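Local coordinates for dual specificity protein phosphatase 8 (Homo sapiens, PDB 4JMK) that probably dephosphorylates phosphotyrosine, phosphoserine and phosphothreonine in proteins and so dampens mitogen-activated protein kinase signalling, seen here as its catalytic domain alone, at residues A[72-77]-A[82-87]; A[92-97]-A[129-134]. The protein carries 1 engineered substitution. All blocks are in the same frame, centred on the assembly; numbering follows the deposited sequence.

Contact 1. Residues A[72-77]-A[82-87]; sequences EFIDKA and CQVIVH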
# COMPACT_ATOMS: atom_id res chain seq x y z
N GLU A 72 -0.73 0.93 -9.61
CA GLU A 72 -0.77 0.10 -10.83
C GLU A 72 -0.54 -1.39 -10.51
O GLU A 72 -1.26 -2.27 -11.03
CB GLU A 72 0.30 0.61 -11.81
CG GLU A 72 0.43 -0.16 -13.10
CD GLU A 72 1.70 0.19 -13.88
OE1 GLU A 72 1.60 0.83 -14.95
OE2 GLU A 72 2.81 -0.19 -13.43
N PHE A 73 0.44 -1.68 -9.66
CA PHE A 73 0.72 -3.06 -9.25
C PHE A 73 -0.49 -3.69 -8.56
O PHE A 73 -0.86 -4.84 -8.85
CB PHE A 73 1.94 -3.08 -8.31
CG PHE A 73 2.36 -4.47 -7.87
CD1 PHE A 73 3.00 -5.34 -8.75
CD2 PHE A 73 2.13 -4.89 -6.57
CE1 PHE A 73 3.40 -6.61 -8.34
CE2 PHE A 73 2.51 -6.16 -6.14
CZ PHE A 73 3.16 -7.03 -7.04
N ILE A 74 -1.09 -2.95 -7.63
CA ILE A 74 -2.26 -3.45 -6.91
C ILE A 74 -3.40 -3.70 -7.89
O ILE A 74 -4.10 -4.72 -7.79
CB ILE A 74 -2.71 -2.49 -5.78
CG1 ILE A 74 -1.64 -2.46 -4.67
CG2 ILE A 74 -4.09 -2.89 -5.22
CD1 ILE A 74 -1.80 -1.28 -3.72
N ASP A 75 -3.57 -2.81 -8.87
CA ASP A 75 -4.60 -3.03 -9.89
C ASP A 75 -4.29 -4.20 -10.84
O ASP A 75 -5.20 -4.81 -11.40
CB ASP A 75 -4.89 -1.74 -10.66
CG ASP A 75 -5.70 -0.75 -9.83
OD1 ASP A 75 -6.54 -1.21 -9.03
OD2 ASP A 75 -5.50 0.47 -9.99
N LYS A 76 -3.01 -4.52 -11.03
CA LYS A 76 -2.68 -5.70 -11.83
C LYS A 76 -3.20 -6.96 -11.14
O LYS A 76 -3.74 -7.86 -11.80
CB LYS A 76 -1.18 -5.83 -12.07
CG LYS A 76 -0.61 -4.82 -13.03
CD LYS A 76 0.86 -5.14 -13.31
CE LYS A 76 1.55 -4.07 -14.14
NZ LYS A 76 3.03 -4.33 -14.27
N ALA A 77 -3.05 -7.03 -9.82
CA ALA A 77 -3.61 -8.13 -9.04
C ALA A 77 -5.14 -8.17 -9.16
O ALA A 77 -5.73 -9.22 -9.42
CB ALA A 77 -3.18 -8.03 -7.57
N CYS A 82 -6.71 -11.63 -8.23
CA CYS A 82 -5.78 -12.10 -7.21
C CYS A 82 -5.73 -11.13 -6.03
O CYS A 82 -6.12 -9.97 -6.15
CB CYS A 82 -4.37 -12.26 -7.78
SG CYS A 82 -4.16 -13.68 -8.90
N GLN A 83 -5.24 -11.61 -4.89
CA GLN A 83 -5.06 -10.75 -3.72
C GLN A 83 -3.59 -10.36 -3.62
O GLN A 83 -2.71 -11.17 -3.93
CB GLN A 83 -5.49 -11.48 -2.44
CG GLN A 83 -6.96 -11.86 -2.40
CD GLN A 83 -7.20 -13.22 -3.01
OE1 GLN A 83 -6.88 -14.24 -2.40
NE2 GLN A 83 -7.74 -13.24 -4.22
N VAL A 84 -3.34 -9.13 -3.18
CA VAL A 84 -1.98 -8.63 -2.99
C VAL A 84 -1.85 -8.20 -1.54
O VAL A 84 -2.80 -7.64 -0.97
CB VAL A 84 -1.66 -7.45 -3.96
CG1 VAL A 84 -2.73 -6.38 -3.88
CG2 VAL A 84 -0.29 -6.85 -3.67
N ILE A 85 -0.70 -8.48 -0.92
CA ILE A 85 -0.43 -7.92 0.38
C ILE A 85 0.62 -6.83 0.24
O ILE A 85 1.65 -7.00 -0.45
CB ILE A 85 0.02 -8.98 1.41
CG1 ILE A 85 0.26 -8.33 2.78
CG2 ILE A 85 1.27 -9.68 0.94
CD1 ILE A 85 0.82 -9.29 3.81
N VAL A 86 0.33 -5.69 0.86
CA VAL A 86 1.29 -4.61 0.95
C VAL A 86 1.85 -4.67 2.36
O VAL A 86 1.10 -4.68 3.34
CB VAL A 86 0.63 -3.26 0.74
CG1 VAL A 86 1.68 -2.17 0.72
CG2 VAL A 86 -0.12 -3.27 -0.57
N HIS A 87 3.18 -4.71 2.48
CA HIS A 87 3.79 -4.85 3.80
C HIS A 87 5.05 -4.03 3.91
O HIS A 87 5.63 -3.60 2.90
CB HIS A 87 4.12 -6.32 4.10
CG HIS A 87 5.37 -6.80 3.43
ND1 HIS A 87 6.62 -6.73 4.02
CD2 HIS A 87 5.57 -7.35 2.20
CE1 HIS A 87 7.52 -7.21 3.19
NE2 HIS A 87 6.92 -7.59 2.08
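Ala77 and Cys82 bring the two segments closest together, with CA atoms 4.9 Å apart. From there helix 72-77 and strand 83-87 run nearly antiparallel, at 151° between their directions, and their axes come within 7.9 Å at the closest. Cys82 N donates to Ala77 O at 2.9 Å, with the N-H above the carbonyl plane. This bond ties the last residue of 72-77 to the first of 82-87. The remaining contact is apolar. Val84 sits in the middle and uses both methyls. Its CG2, anti to the backbone N, meets Phe73 CE2 at 3.8 Å. The ring is approached obliquely. The other methyl, CG1, lies 4.0 Å from Ile74 CG2, and the CB of Val84 rests on Ala77 CB at the same 4.0 Å. Ile74 CD1 reaches Val86 CG2, two residues farther along the strand, at 4.1 Å; the two side chains cross at about a right angle. The extended end of Ile74 (chi2 164°) makes this reach possible. Leu10 of strand 10-13 also touches Ile74, Val84 and Val86. Helix 67-79 connects strand 50-52 to the parallel strand 83-87, a beta-alpha-beta crossover that passes over strand 29-34. Apart from the one backbone bond, the grip depends on dispersion and on burial of methyl groups and a ring, so it comes from shape rather than charge.

Contact 2. Residues A[92-97]-A[129-134]; sequences ISRSAT and FNFLGQ. With SO4 (sulfate ion), chain C; SO4 (sulfate ion), chain D.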
# COMPACT_ATOMS: atom_id res chain seq x y z
N ILE A 92 2.94 -0.51 9.80
CA ILE A 92 2.21 0.62 10.39
C ILE A 92 2.49 2.00 9.79
O ILE A 92 1.82 2.97 10.17
CB ILE A 92 2.38 0.69 11.94
CG1 ILE A 92 3.77 1.20 12.34
CG2 ILE A 92 2.06 -0.66 12.61
CD1 ILE A 92 3.95 1.28 13.86
N SER A 93 3.46 2.10 8.89
CA SER A 93 3.83 3.41 8.33
C SER A 93 4.00 3.41 6.80
O SER A 93 3.17 3.96 6.09
CB SER A 93 5.12 3.92 8.98
OG SER A 93 5.40 5.25 8.58
N ARG A 94 5.08 2.80 6.31
CA ARG A 94 5.37 2.78 4.87
C ARG A 94 4.26 2.10 4.07
O ARG A 94 3.67 2.70 3.17
CB ARG A 94 6.71 2.11 4.60
CG ARG A 94 7.91 2.97 4.97
CD ARG A 94 9.18 2.14 5.01
NE ARG A 94 9.17 1.21 6.13
CZ ARG A 94 10.16 0.36 6.40
NH1 ARG A 94 11.23 0.32 5.62
NH2 ARG A 94 10.08 -0.45 7.45
N SER A 95 3.98 0.84 4.41
CA SER A 95 2.93 0.10 3.73
C SER A 95 1.55 0.72 3.97
O SER A 95 0.72 0.80 3.05
CB SER A 95 2.95 -1.35 4.22
OG SER A 95 2.86 -1.40 5.63
N ALA A 96 1.30 1.19 5.19
CA ALA A 96 0.00 1.78 5.50
C ALA A 96 -0.26 2.98 4.59
O ALA A 96 -1.37 3.16 4.08
CB ALA A 96 -0.05 2.19 6.97
N THR A 97 0.76 3.80 4.38
CA THR A 97 0.59 4.98 3.53
C THR A 97 0.24 4.59 2.09
O THR A 97 -0.61 5.21 1.45
CB THR A 97 1.83 5.89 3.59
OG1 THR A 97 2.08 6.26 4.96
CG2 THR A 97 1.60 7.17 2.78
N PHE A 129 4.78 11.45 10.12
CA PHE A 129 4.17 12.66 9.58
C PHE A 129 4.65 12.98 8.17
O PHE A 129 3.90 13.53 7.36
CB PHE A 129 4.47 13.83 10.50
CG PHE A 129 3.81 13.73 11.85
CD1 PHE A 129 4.51 14.06 13.01
CD2 PHE A 129 2.48 13.34 11.95
CE1 PHE A 129 3.89 13.98 14.25
CE2 PHE A 129 1.87 13.26 13.19
CZ PHE A 129 2.57 13.57 14.34
N ASN A 130 5.91 12.68 7.90
CA ASN A 130 6.48 12.90 6.58
C ASN A 130 5.67 12.17 5.50
O ASN A 130 5.34 12.75 4.46
CB ASN A 130 7.96 12.49 6.59
CG ASN A 130 8.57 12.42 5.19
OD1 ASN A 130 8.48 13.38 4.42
ND2 ASN A 130 9.19 11.29 4.87
N PHE A 131 5.33 10.91 5.74
CA PHE A 131 4.52 10.15 4.78
C PHE A 131 3.10 10.66 4.68
O PHE A 131 2.52 10.75 3.59
CB PHE A 131 4.53 8.64 5.11
CG PHE A 131 5.88 8.00 4.97
CD1 PHE A 131 6.20 6.87 5.70
CD2 PHE A 131 6.83 8.55 4.12
CE1 PHE A 131 7.46 6.28 5.58
CE2 PHE A 131 8.10 7.97 3.99
CZ PHE A 131 8.41 6.84 4.73
N LEU A 132 2.51 11.01 5.82
CA LEU A 132 1.16 11.58 5.80
C LEU A 132 1.09 12.88 4.99
O LEU A 132 0.13 13.12 4.25
CB LEU A 132 0.65 11.80 7.24
CG LEU A 132 0.26 10.56 8.03
CD1 LEU A 132 -0.18 10.94 9.43
CD2 LEU A 132 -0.85 9.80 7.29
N GLY A 133 2.12 13.72 5.11
CA GLY A 133 2.19 14.94 4.31
C GLY A 133 2.31 14.68 2.82
O GLY A 133 1.72 15.40 2.00
N GLN A 134 3.06 13.64 2.45
CA GLN A 134 3.17 13.25 1.04
C GLN A 134 1.82 12.79 0.49
O GLN A 134 1.52 13.01 -0.68
CB GLN A 134 4.29 12.22 0.85
CG GLN A 134 5.68 12.82 1.09
CD GLN A 134 6.80 11.79 1.08
OE1 GLN A 134 6.87 10.94 0.20
NE2 GLN A 134 7.70 11.89 2.06
S SO4 C . 6.72 0.35 8.85
O1 SO4 C . 7.58 -0.83 8.87
O2 SO4 C . 7.34 1.34 7.97
O3 SO4 C . 6.64 0.88 10.21
O4 SO4 C . 5.40 0.04 8.39
S SO4 D . 15.07 -0.24 5.65
O1 SO4 D . 16.28 -1.05 5.71
O2 SO4 D . 15.36 0.97 4.88
O3 SO4 D . 14.67 0.13 7.01
O4 SO4 D . 13.99 -0.99 5.00
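Phe131 lies alongside Arg94 with the ring and guanidinium planes only 14° apart, yet the two flat groups do not stack. The ring is met instead by the aliphatic part of the arginine, Phe131 CE1 standing 3.4 Å from Arg94 CG. The chain of Arg94 bends at chi3 (-70°), which turns its charged end to the anions. Ser93 OG comes up to the edge of the same ring, 3.4 Å from CD1 of Phe131. That hydroxyl is bonded elsewhere, to Asp57 OD1 and Asn128 N. Thr97 crosses Phe131 at about a right angle and sets OG1 3.4 Å from Phe131 CB. Its OG1 is also held to Ser93 O. This carbonyl accepts from Thr97 N as well, the two donors arriving from opposite faces of its plane. Ser93 and Arg94 belong to the phosphate-binding loop of the protein-tyrosine phosphatases, the CX5R signature. Its nucleophile position, Ser88, is engineered here. A sulfate occupies the loop, probably where a substrate phosphate would sit. Its O4 takes Ile92 N and Ser93 N, each at 2.9 Å. Arg94 NE gives a nearly straight bond of 2.6 Å to O2 of this sulfate, which also receives Arg94 N, while NH2 of Arg94 binds its O1 at 2.9 Å. The anion therefore lies at the guanidinium edge, in its plane, close to the start of helix 94-107, whose dipole probably adds to the attraction. NH1 of Arg94 turns to Ile55 O and to O4 of a second sulfate.

Contact 1 closes before contact 2 opens, and their centres lie 18 Å apart on opposite sides of the chain's centre. Contact 1 sets helix 67-79 against strand 83-87, the central strand of the mixed sheet. Contact 2 joins the start of helix 94-107 to helix 129-148. Strand 83-87 leads through the phosphate-binding loop into helix 94-107, so contact 1 packs the strand before this loop, and contact 2 the loop's end and the helix that follows. The contacts also touch: His87 C is 3.4 Å from Ser95 CB, and Val86 CG1 packs on the same atom. The loop is thus carried between a strand backed by one helix and a helix flanked by another, within a single catalytic domain.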